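Aldose 1-epimerase (Escherichia coli, PDB 3NRE) probably catalyses the interconversion of the alpha and beta anomers of aldose sugars. Local coordinates at residues I160-S165 against F251-M256; L187-P192 against Y233-S238; N56-N61 against Y70-N75. All blocks are in the same frame, centred on the assembly; numbering follows the deposited sequence.

Contact 1: residues I160-S165 against F251-M256; sequences IQAQAS and FCLEPM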
loop_
_atom_site.group_PDB
_atom_site.type_symbol
_atom_site.label_atom_id
_atom_site.label_comp_id
_atom_site.label_asym_id
_atom_site.label_seq_id
_atom_site.Cartn_x
_atom_site.Cartn_y
_atom_site.Cartn_z
ATOM N N ILE A 160 13.675 -4.958 9.493
ATOM C CA ILE A 160 12.780 -3.799 9.502
ATOM C C ILE A 160 12.484 -3.331 10.924
ATOM O O ILE A 160 12.627 -4.093 11.893
ATOM C CB ILE A 160 11.428 -4.105 8.805
ATOM C CG1 ILE A 160 10.657 -5.188 9.554
ATOM C CG2 ILE A 160 11.679 -4.528 7.361
ATOM C CD1 ILE A 160 9.184 -5.333 9.062
ATOM N N GLN A 161 12.098 -2.061 10.989
ATOM C CA GLN A 161 11.755 -1.404 12.246
ATOM C C GLN A 161 10.559 -0.504 11.975
ATOM O O GLN A 161 10.576 0.306 11.061
ATOM C CB GLN A 161 12.895 -0.576 12.796
ATOM C CG GLN A 161 12.592 -0.020 14.197
ATOM C CD GLN A 161 13.719 0.842 14.739
ATOM O OE1 GLN A 161 14.643 1.224 14.000
ATOM N NE2 GLN A 161 13.655 1.156 16.016
ATOM N N ALA A 162 9.488 -0.721 12.726
ATOM C CA ALA A 162 8.234 -0.007 12.517
ATOM C C ALA A 162 7.427 -0.094 13.828
ATOM O O ALA A 162 6.951 -1.155 14.200
ATOM C CB ALA A 162 7.423 -0.635 11.357
ATOM N N GLN A 163 7.343 1.013 14.541
ATOM C CA GLN A 163 6.631 1.080 15.826
ATOM C C GLN A 163 5.262 0.431 15.790
ATOM O O GLN A 163 4.538 0.613 14.837
ATOM C CB GLN A 163 6.505 2.552 16.243
ATOM C CG GLN A 163 5.658 2.809 17.490
ATOM C CD GLN A 163 5.550 4.305 17.768
ATOM O OE1 GLN A 163 6.549 4.952 18.094
ATOM N NE2 GLN A 163 4.346 4.865 17.599
ATOM N N ALA A 164 4.920 -0.332 16.830
ATOM C CA ALA A 164 3.622 -0.968 16.944
ATOM C C ALA A 164 3.305 -1.245 18.394
ATOM O O ALA A 164 4.182 -1.641 19.167
ATOM C CB ALA A 164 3.556 -2.278 16.127
ATOM N N SER A 165 2.052 -1.005 18.764
ATOM C CA SER A 165 1.599 -1.256 20.130
ATOM C C SER A 165 0.667 -2.445 20.234
ATOM O O SER A 165 0.144 -2.708 21.331
ATOM C CB SER A 165 0.900 0.001 20.680
ATOM O OG SER A 165 -0.292 0.240 19.959
ATOM N N PHE A 251 9.045 -9.151 0.411
ATOM C CA PHE A 251 8.028 -8.972 1.469
ATOM C C PHE A 251 7.379 -7.633 1.240
ATOM O O PHE A 251 7.877 -6.829 0.491
ATOM C CB PHE A 251 8.623 -8.991 2.888
ATOM C CG PHE A 251 9.370 -7.745 3.247
ATOM C CD1 PHE A 251 10.681 -7.558 2.792
ATOM C CD2 PHE A 251 8.769 -6.739 4.024
ATOM C CE1 PHE A 251 11.391 -6.389 3.110
ATOM C CE2 PHE A 251 9.463 -5.585 4.348
ATOM C CZ PHE A 251 10.790 -5.409 3.888
ATOM N N CYS A 252 6.228 -7.403 1.872
ATOM C CA CYS A 252 5.531 -6.117 1.779
ATOM C C CYS A 252 5.408 -5.485 3.133
ATOM O O CYS A 252 5.187 -6.155 4.140
ATOM C CB CYS A 252 4.143 -6.274 1.217
ATOM S SG CYS A 252 4.124 -7.128 -0.345
ATOM N N LEU A 253 5.565 -4.165 3.162
ATOM C CA LEU A 253 5.250 -3.362 4.364
ATOM C C LEU A 253 4.331 -2.310 3.811
ATOM O O LEU A 253 4.766 -1.449 3.040
ATOM C CB LEU A 253 6.488 -2.745 5.026
ATOM C CG LEU A 253 6.224 -2.056 6.364
ATOM C CD1 LEU A 253 7.532 -1.945 7.180
ATOM C CD2 LEU A 253 5.535 -0.668 6.208
ATOM N N GLU A 254 3.052 -2.383 4.184
ATOM C CA GLU A 254 1.955 -1.632 3.504
ATOM C C GLU A 254 1.393 -0.534 4.397
ATOM O O GLU A 254 0.638 -0.835 5.322
ATOM C CB GLU A 254 0.800 -2.556 3.154
ATOM C CG GLU A 254 1.223 -3.859 2.459
ATOM C CD GLU A 254 0.134 -4.965 2.538
ATOM O OE1 GLU A 254 -1.116 -4.684 2.530
ATOM O OE2 GLU A 254 0.632 -6.108 2.604
ATOM N N PRO A 255 1.719 0.731 4.133
ATOM C CA PRO A 255 1.134 1.800 4.948
ATOM C C PRO A 255 -0.325 2.082 4.601
ATOM O O PRO A 255 -0.746 2.082 3.421
ATOM C CB PRO A 255 1.993 3.000 4.633
ATOM C CG PRO A 255 2.389 2.729 3.171
ATOM C CD PRO A 255 2.628 1.275 3.119
HETATM N N MSE A 256 -1.126 2.287 5.652
HETATM C CA MSE A 256 -2.524 2.546 5.468
HETATM C C MSE A 256 -2.942 3.661 6.362
HETATM O O MSE A 256 -2.497 3.736 7.518
HETATM C CB MSE A 256 -3.381 1.300 5.845
HETATM C CG MSE A 256 -3.101 0.085 5.018
HETATM SE SE MSE A 256 -3.880 -1.427 6.005
HETATM C CE MSE A 256 -5.609 -0.889 6.302
#

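Contact 2: residues L187-P192 against Y233-S238; sequences LDFNQP and YFIFVS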
loop_
_atom_site.group_PDB
_atom_site.type_symbol
_atom_site.label_atom_id
_atom_site.label_comp_id
_atom_site.label_asym_id
_atom_site.label_seq_id
_atom_site.Cartn_x
_atom_site.Cartn_y
_atom_site.Cartn_z
ATOM N N LEU A 187 7.145 -11.104 15.537
ATOM C CA LEU A 187 6.361 -10.034 14.860
ATOM C C LEU A 187 6.510 -8.655 15.527
ATOM O O LEU A 187 5.703 -7.750 15.319
ATOM C CB LEU A 187 4.870 -10.400 14.828
ATOM C CG LEU A 187 4.519 -11.623 14.003
ATOM C CD1 LEU A 187 3.046 -11.985 14.139
ATOM C CD2 LEU A 187 4.913 -11.357 12.557
ATOM N N ASP A 188 7.554 -8.482 16.300
ATOM C CA ASP A 188 7.784 -7.230 17.028
ATOM C C ASP A 188 8.902 -6.446 16.359
ATOM O O ASP A 188 10.101 -6.760 16.534
ATOM C CB ASP A 188 8.151 -7.527 18.507
ATOM C CG ASP A 188 8.168 -6.266 19.373
ATOM O OD1 ASP A 188 8.317 -5.165 18.809
ATOM O OD2 ASP A 188 8.069 -6.374 20.633
ATOM N N PHE A 189 8.506 -5.425 15.585
ATOM C CA PHE A 189 9.418 -4.616 14.805
ATOM C C PHE A 189 9.649 -3.250 15.437
ATOM O O PHE A 189 10.131 -2.331 14.774
ATOM C CB PHE A 189 8.904 -4.470 13.361
ATOM C CG PHE A 189 8.622 -5.793 12.718
ATOM C CD1 PHE A 189 9.665 -6.661 12.431
ATOM C CD2 PHE A 189 7.326 -6.212 12.493
ATOM C CE1 PHE A 189 9.378 -7.937 11.841
ATOM C CE2 PHE A 189 7.045 -7.467 11.948
ATOM C CZ PHE A 189 8.085 -8.330 11.631
ATOM N N ASN A 190 9.351 -3.106 16.730
ATOM C CA ASN A 190 9.689 -1.835 17.405
ATOM C C ASN A 190 11.191 -1.519 17.368
ATOM O O ASN A 190 11.596 -0.373 17.192
ATOM C CB ASN A 190 9.168 -1.813 18.846
ATOM C CG ASN A 190 7.665 -1.620 18.910
ATOM O OD1 ASN A 190 7.172 -0.491 18.794
ATOM N ND2 ASN A 190 6.923 -2.727 19.020
ATOM N N GLN A 191 12.008 -2.561 17.525
ATOM C CA GLN A 191 13.479 -2.492 17.273
ATOM C C GLN A 191 13.738 -3.315 15.983
ATOM O O GLN A 191 12.984 -4.248 15.691
ATOM C CB GLN A 191 14.267 -3.078 18.453
ATOM C CG GLN A 191 14.269 -2.211 19.757
ATOM C CD GLN A 191 14.679 -0.753 19.489
ATOM O OE1 GLN A 191 13.859 0.165 19.605
ATOM N NE2 GLN A 191 15.937 -0.549 19.074
ATOM N N PRO A 192 14.790 -2.981 15.208
ATOM C CA PRO A 192 15.051 -3.715 13.979
ATOM C C PRO A 192 15.015 -5.233 14.164
ATOM O O PRO A 192 15.649 -5.750 15.098
ATOM C CB PRO A 192 16.455 -3.266 13.588
ATOM C CG PRO A 192 16.638 -1.947 14.267
ATOM C CD PRO A 192 15.864 -2.025 15.537
ATOM N N TYR A 233 0.019 -0.450 9.658
ATOM C CA TYR A 233 0.769 -1.058 8.543
ATOM C C TYR A 233 0.439 -2.550 8.520
ATOM O O TYR A 233 0.174 -3.154 9.561
ATOM C CB TYR A 233 2.284 -0.803 8.667
ATOM C CG TYR A 233 3.038 -1.417 9.848
ATOM C CD1 TYR A 233 3.599 -2.691 9.770
ATOM C CD2 TYR A 233 3.287 -0.699 11.029
ATOM C CE1 TYR A 233 4.315 -3.238 10.855
ATOM C CE2 TYR A 233 4.019 -1.240 12.077
ATOM C CZ TYR A 233 4.514 -2.502 11.994
ATOM O OH TYR A 233 5.241 -3.046 13.023
ATOM N N PHE A 234 0.452 -3.144 7.316
ATOM C CA PHE A 234 0.409 -4.595 7.162
ATOM C C PHE A 234 1.786 -5.114 6.746
ATOM O O PHE A 234 2.540 -4.453 6.058
ATOM C CB PHE A 234 -0.658 -5.034 6.100
ATOM C CG PHE A 234 -2.005 -5.459 6.684
ATOM C CD1 PHE A 234 -2.897 -4.497 7.165
ATOM C CD2 PHE A 234 -2.381 -6.786 6.750
ATOM C CE1 PHE A 234 -4.120 -4.868 7.709
ATOM C CE2 PHE A 234 -3.602 -7.131 7.281
ATOM C CZ PHE A 234 -4.469 -6.194 7.744
ATOM N N ILE A 235 2.117 -6.304 7.188
ATOM C CA ILE A 235 3.300 -7.006 6.741
ATOM C C ILE A 235 2.788 -8.234 6.000
ATOM O O ILE A 235 1.913 -8.973 6.512
ATOM C CB ILE A 235 4.178 -7.506 7.890
ATOM C CG1 ILE A 235 4.732 -6.351 8.713
ATOM C CG2 ILE A 235 5.328 -8.399 7.379
ATOM C CD1 ILE A 235 5.633 -5.346 7.930
ATOM N N PHE A 236 3.364 -8.467 4.826
ATOM C CA PHE A 236 3.160 -9.669 4.058
ATOM C C PHE A 236 4.485 -10.376 3.779
ATOM O O PHE A 236 5.422 -9.760 3.267
ATOM C CB PHE A 236 2.435 -9.330 2.724
ATOM C CG PHE A 236 2.140 -10.541 1.930
ATOM C CD1 PHE A 236 1.349 -11.524 2.470
ATOM C CD2 PHE A 236 2.672 -10.734 0.691
ATOM C CE1 PHE A 236 1.089 -12.671 1.781
ATOM C CE2 PHE A 236 2.423 -11.910 -0.028
ATOM C CZ PHE A 236 1.619 -12.867 0.511
ATOM N N VAL A 237 4.551 -11.664 4.128
ATOM C CA VAL A 237 5.586 -12.616 3.717
ATOM C C VAL A 237 4.803 -13.806 3.186
ATOM O O VAL A 237 3.893 -14.316 3.848
ATOM C CB VAL A 237 6.482 -13.089 4.859
ATOM C CG1 VAL A 237 7.567 -14.051 4.316
ATOM C CG2 VAL A 237 7.104 -11.897 5.554
ATOM N N SER A 238 5.153 -14.252 1.997
ATOM C CA SER A 238 4.453 -15.390 1.387
ATOM C C SER A 238 5.009 -16.756 1.850
ATOM O O SER A 238 5.732 -16.832 2.836
ATOM C CB SER A 238 4.456 -15.180 -0.138
ATOM O OG SER A 238 3.495 -15.977 -0.809
HETATM O O HOH W 1 5.605 -5.082 15.211
#

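Contact 3: residues N56-N61 against Y70-N75; sequences NRVSGN and YQLQPN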
loop_
_atom_site.group_PDB
_atom_site.type_symbol
_atom_site.label_atom_id
_atom_site.label_comp_id
_atom_site.label_asym_id
_atom_site.label_seq_id
_atom_site.Cartn_x
_atom_site.Cartn_y
_atom_site.Cartn_z
ATOM N N ASN A 56 -7.321 -2.894 1.991
ATOM C CA ASN A 56 -7.590 -4.208 2.552
ATOM C C ASN A 56 -9.069 -4.587 2.302
ATOM O O ASN A 56 -9.624 -4.251 1.256
ATOM C CB ASN A 56 -7.095 -4.334 4.043
ATOM C CG ASN A 56 -6.645 -5.731 4.395
ATOM O OD1 ASN A 56 -7.483 -6.607 4.596
ATOM N ND2 ASN A 56 -5.345 -5.976 4.397
ATOM N N ARG A 57 -9.670 -5.334 3.217
ATOM C CA ARG A 57 -10.977 -5.941 3.029
ATOM C C ARG A 57 -11.957 -5.423 4.080
ATOM O O ARG A 57 -11.520 -5.035 5.168
ATOM C CB ARG A 57 -10.833 -7.439 3.291
ATOM C CG ARG A 57 -9.819 -8.159 2.376
ATOM C CD ARG A 57 -9.539 -9.560 2.775
ATOM N NE ARG A 57 -8.577 -10.186 1.829
ATOM C CZ ARG A 57 -7.258 -10.035 1.856
ATOM N NH1 ARG A 57 -6.679 -9.313 2.808
ATOM N NH2 ARG A 57 -6.527 -10.632 0.903
ATOM N N VAL A 58 -13.257 -5.459 3.762
ATOM C CA VAL A 58 -14.324 -5.155 4.728
ATOM C C VAL A 58 -15.041 -6.490 4.987
ATOM O O VAL A 58 -15.673 -7.034 4.077
ATOM C CB VAL A 58 -15.301 -4.161 4.203
ATOM C CG1 VAL A 58 -16.393 -3.873 5.290
ATOM C CG2 VAL A 58 -14.598 -2.840 3.722
ATOM N N SER A 59 -14.862 -7.043 6.193
ATOM C CA SER A 59 -15.378 -8.403 6.439
ATOM C C SER A 59 -16.856 -8.475 6.199
ATOM O O SER A 59 -17.640 -7.612 6.662
ATOM C CB SER A 59 -14.937 -8.957 7.784
ATOM O OG SER A 59 -15.409 -8.130 8.791
ATOM N N GLY A 60 -17.245 -9.490 5.428
ATOM C CA GLY A 60 -18.631 -9.685 5.032
ATOM C C GLY A 60 -19.058 -8.961 3.760
ATOM O O GLY A 60 -20.174 -9.146 3.297
ATOM N N ASN A 61 -18.164 -8.156 3.201
ATOM C CA ASN A 61 -18.435 -7.352 1.991
ATOM C C ASN A 61 -19.670 -6.474 2.192
ATOM O O ASN A 61 -20.478 -6.294 1.292
ATOM C CB ASN A 61 -18.635 -8.246 0.769
ATOM C CG ASN A 61 -17.353 -8.772 0.189
ATOM O OD1 ASN A 61 -16.315 -8.096 0.218
ATOM N ND2 ASN A 61 -17.431 -9.973 -0.396
ATOM N N TYR A 70 -24.567 -0.860 2.809
ATOM C CA TYR A 70 -23.897 -0.882 1.529
ATOM C C TYR A 70 -23.298 -2.278 1.357
ATOM O O TYR A 70 -22.824 -2.871 2.342
ATOM C CB TYR A 70 -22.770 0.148 1.497
ATOM C CG TYR A 70 -23.257 1.570 1.441
ATOM C CD1 TYR A 70 -23.628 2.131 0.242
ATOM C CD2 TYR A 70 -23.381 2.317 2.600
ATOM C CE1 TYR A 70 -24.082 3.436 0.193
ATOM C CE2 TYR A 70 -23.842 3.635 2.563
ATOM C CZ TYR A 70 -24.182 4.169 1.360
ATOM O OH TYR A 70 -24.630 5.476 1.291
ATOM N N GLN A 71 -23.307 -2.789 0.126
ATOM C CA GLN A 71 -22.768 -4.137 -0.144
ATOM C C GLN A 71 -21.796 -4.105 -1.296
ATOM O O GLN A 71 -22.021 -3.438 -2.299
ATOM C CB GLN A 71 -23.878 -5.152 -0.355
ATOM C CG GLN A 71 -24.809 -5.122 0.867
ATOM C CD GLN A 71 -25.824 -6.259 0.973
ATOM O OE1 GLN A 71 -26.161 -6.912 -0.023
ATOM N NE2 GLN A 71 -26.324 -6.487 2.200
ATOM N N LEU A 72 -20.670 -4.777 -1.099
ATOM C CA LEU A 72 -19.580 -4.810 -2.054
ATOM C C LEU A 72 -19.537 -6.166 -2.723
ATOM O O LEU A 72 -19.972 -7.172 -2.130
ATOM C CB LEU A 72 -18.235 -4.635 -1.317
ATOM C CG LEU A 72 -17.975 -3.319 -0.582
ATOM C CD1 LEU A 72 -16.926 -3.402 0.559
ATOM C CD2 LEU A 72 -17.596 -2.192 -1.583
ATOM N N GLN A 73 -18.995 -6.230 -3.923
ATOM C CA GLN A 73 -18.875 -7.501 -4.654
ATOM C C GLN A 73 -17.411 -7.766 -4.875
ATOM O O GLN A 73 -16.651 -6.821 -5.071
ATOM C CB GLN A 73 -19.533 -7.430 -6.040
ATOM C CG GLN A 73 -21.020 -7.255 -5.956
ATOM C CD GLN A 73 -21.676 -7.244 -7.331
ATOM O OE1 GLN A 73 -21.496 -6.302 -8.124
ATOM N NE2 GLN A 73 -22.435 -8.283 -7.622
ATOM N N PRO A 74 -17.018 -9.051 -4.906
ATOM C CA PRO A 74 -15.612 -9.358 -5.117
ATOM C C PRO A 74 -15.075 -8.754 -6.411
ATOM O O PRO A 74 -15.823 -8.671 -7.411
ATOM C CB PRO A 74 -15.565 -10.891 -5.163
ATOM C CG PRO A 74 -16.899 -11.318 -5.376
ATOM C CD PRO A 74 -17.839 -10.265 -4.858
ATOM N N ASN A 75 -13.846 -8.249 -6.344
ATOM C CA ASN A 75 -13.215 -7.563 -7.480
ATOM C C ASN A 75 -12.051 -8.333 -8.096
ATOM O O ASN A 75 -11.601 -7.994 -9.201
ATOM C CB ASN A 75 -12.827 -6.098 -7.137
ATOM C CG ASN A 75 -11.871 -5.970 -5.964
ATOM O OD1 ASN A 75 -11.671 -6.909 -5.209
ATOM N ND2 ASN A 75 -11.260 -4.790 -5.830
#

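Contact 1: residues I160-S165 against F251-M256
Ile160 and Leu253 have the nearest CA atoms across the segments: Ile160 CA lies 9.1 Å from Leu253 CA. The axes of strand segments 160-162 and 251-256 come within 10.6 Å and run in nearly the same direction, 18° apart. That spacing is too wide for backbone pairing, and no hydrogen bond links the segments; side chains fill the gap. Ile160 contributes the largest share and takes part in two of the three side-chain contacts. Its chi1 of 64° tucks CG1 over the backbone, flanked by N and C, while CG2 lies beside the backbone N, and the two branches reach different partners. CG2 meets the far end of the Phe251 ring obliquely, 3.7 Å from Phe251 CZ, and the two side chains lie antiparallel, each running by the other. This is packing between the layers of a beta-sandwich, consistent with the mutarotase clan: strand 159-162 belongs to one antiparallel sheet and strand 250-256 to another. The second branch of Ile160 ends in CD1, which lies 4.2 Å from Leu253 CD1. The same Leu253 methyl is approached by Ala162 CB at 4.4 Å, so residues two apart in the chain converge on a single carbon of the other segment. All four residues are buried. Phe251 also meets the ring of Phe152 on strand 142-153, with planes about 25° apart, and Leu253 touches Ala211 on strand 210-215.

Contact 2: residues L187-P192 against Y233-S238
Phe189 turns its ring edge to Tyr233, whose OH lies in the plane of the phenylalanine ring, 3.8 Å from Phe189 CD2. With chi1 at 65°, Tyr233 points its phenol toward Phe189, and the oxygen also passes 3.9 Å from Phe189 CB, in the corner where the ring joins its stem. Ile235 reaches the same ring with its CG1, 4.1 Å from Phe189 CE2 and oblique to the ring plane. That CG1 lies at the edge of the Tyr233 ring as well, in its plane. Leu187 C of the same loop lies 3.8 Å above one face of the Phe189 ring, displaced toward its periphery. The loop between strands 176-180 and 193-194 thereby packs Phe189 against strand 232-237 and against Ile160 of strand 159-162. An Asx turn shapes it: Asp188 OD1 accepts from Asn190 N. Asn190 ND2 gives the same oxygen a second bond, nearly straight at 164°, from 35° outside the carboxylate plane, and also bonds to Ala164 O. No direct hydrogen bond joins strand 233-237 to this loop; one water makes the polar link. It donates to Leu187 O at 2.7 Å, accepts from Phe189 N at 2.9 Å and bonds Tyr233 OH at 3.0 Å. The water and a weak bond to Ala162 O give the phenol oxygen polar partners beside a buried apolar cluster.

Contact 3: residues N56-N61 against Y70-N75
Gln71 faces Asn61 first, through its backbone: Gln71 CA lies 3.5 Å from Asn61 O in a CA-H...O contact. The next residue, Leu72, makes the one hydrogen bond between the segments, Leu72 N to Asn61 O at 2.8 Å and almost straight at 176°. Leu72 CG lies beside its backbone N (chi1 -64°), and CD1 packs 4.0 Å from Val58 CG2, the two side chains crossing at about a right angle. Leu72 O in turn is 3.4 Å from Asn61 CB. Further on, Pro74 CD only skirts Asn61 ND2 at 4.5 Å; Asn61 ND2 donates instead to Ala80 O, and Asn61 OD1 accepts from Tyr82 N. Asn61 is itself placed by a type II beta turn over Val58-Asn61, closed by Asn61 N to Val58 O at 2.9 Å, with Gly60 in the third position at phi 88°. Phe63 and Tyr70 are also backbone-bonded, and the Asn61-Leu72 bond falls two residues beyond that pair on each side, in the same register, just past the open end of strands 62-65 and 68-71.

Overall arrangement
From the N terminus, contact 3 comes first: its segments meet at the open end of the hairpin of strands 62-65 and 68-71, which makes up most of the loop they close. Contact 1 opens at 160-165 and closes at 251-256. Contact 2 opens and closes within that span, so it nests in contact 1, while contact 3 stands in series with both. The centres of contacts 1 and 2 are about 5 Å apart; strands 232-237 and 250-256 are neighbours in one sheet, and both contacts lie on its side toward strand 159-162 and the 187-192 loop. Contact 3, about 25 Å from contact 2 between centres, still touches it where Phe234 CZ packs 3.5 Å from Asn56 ND2.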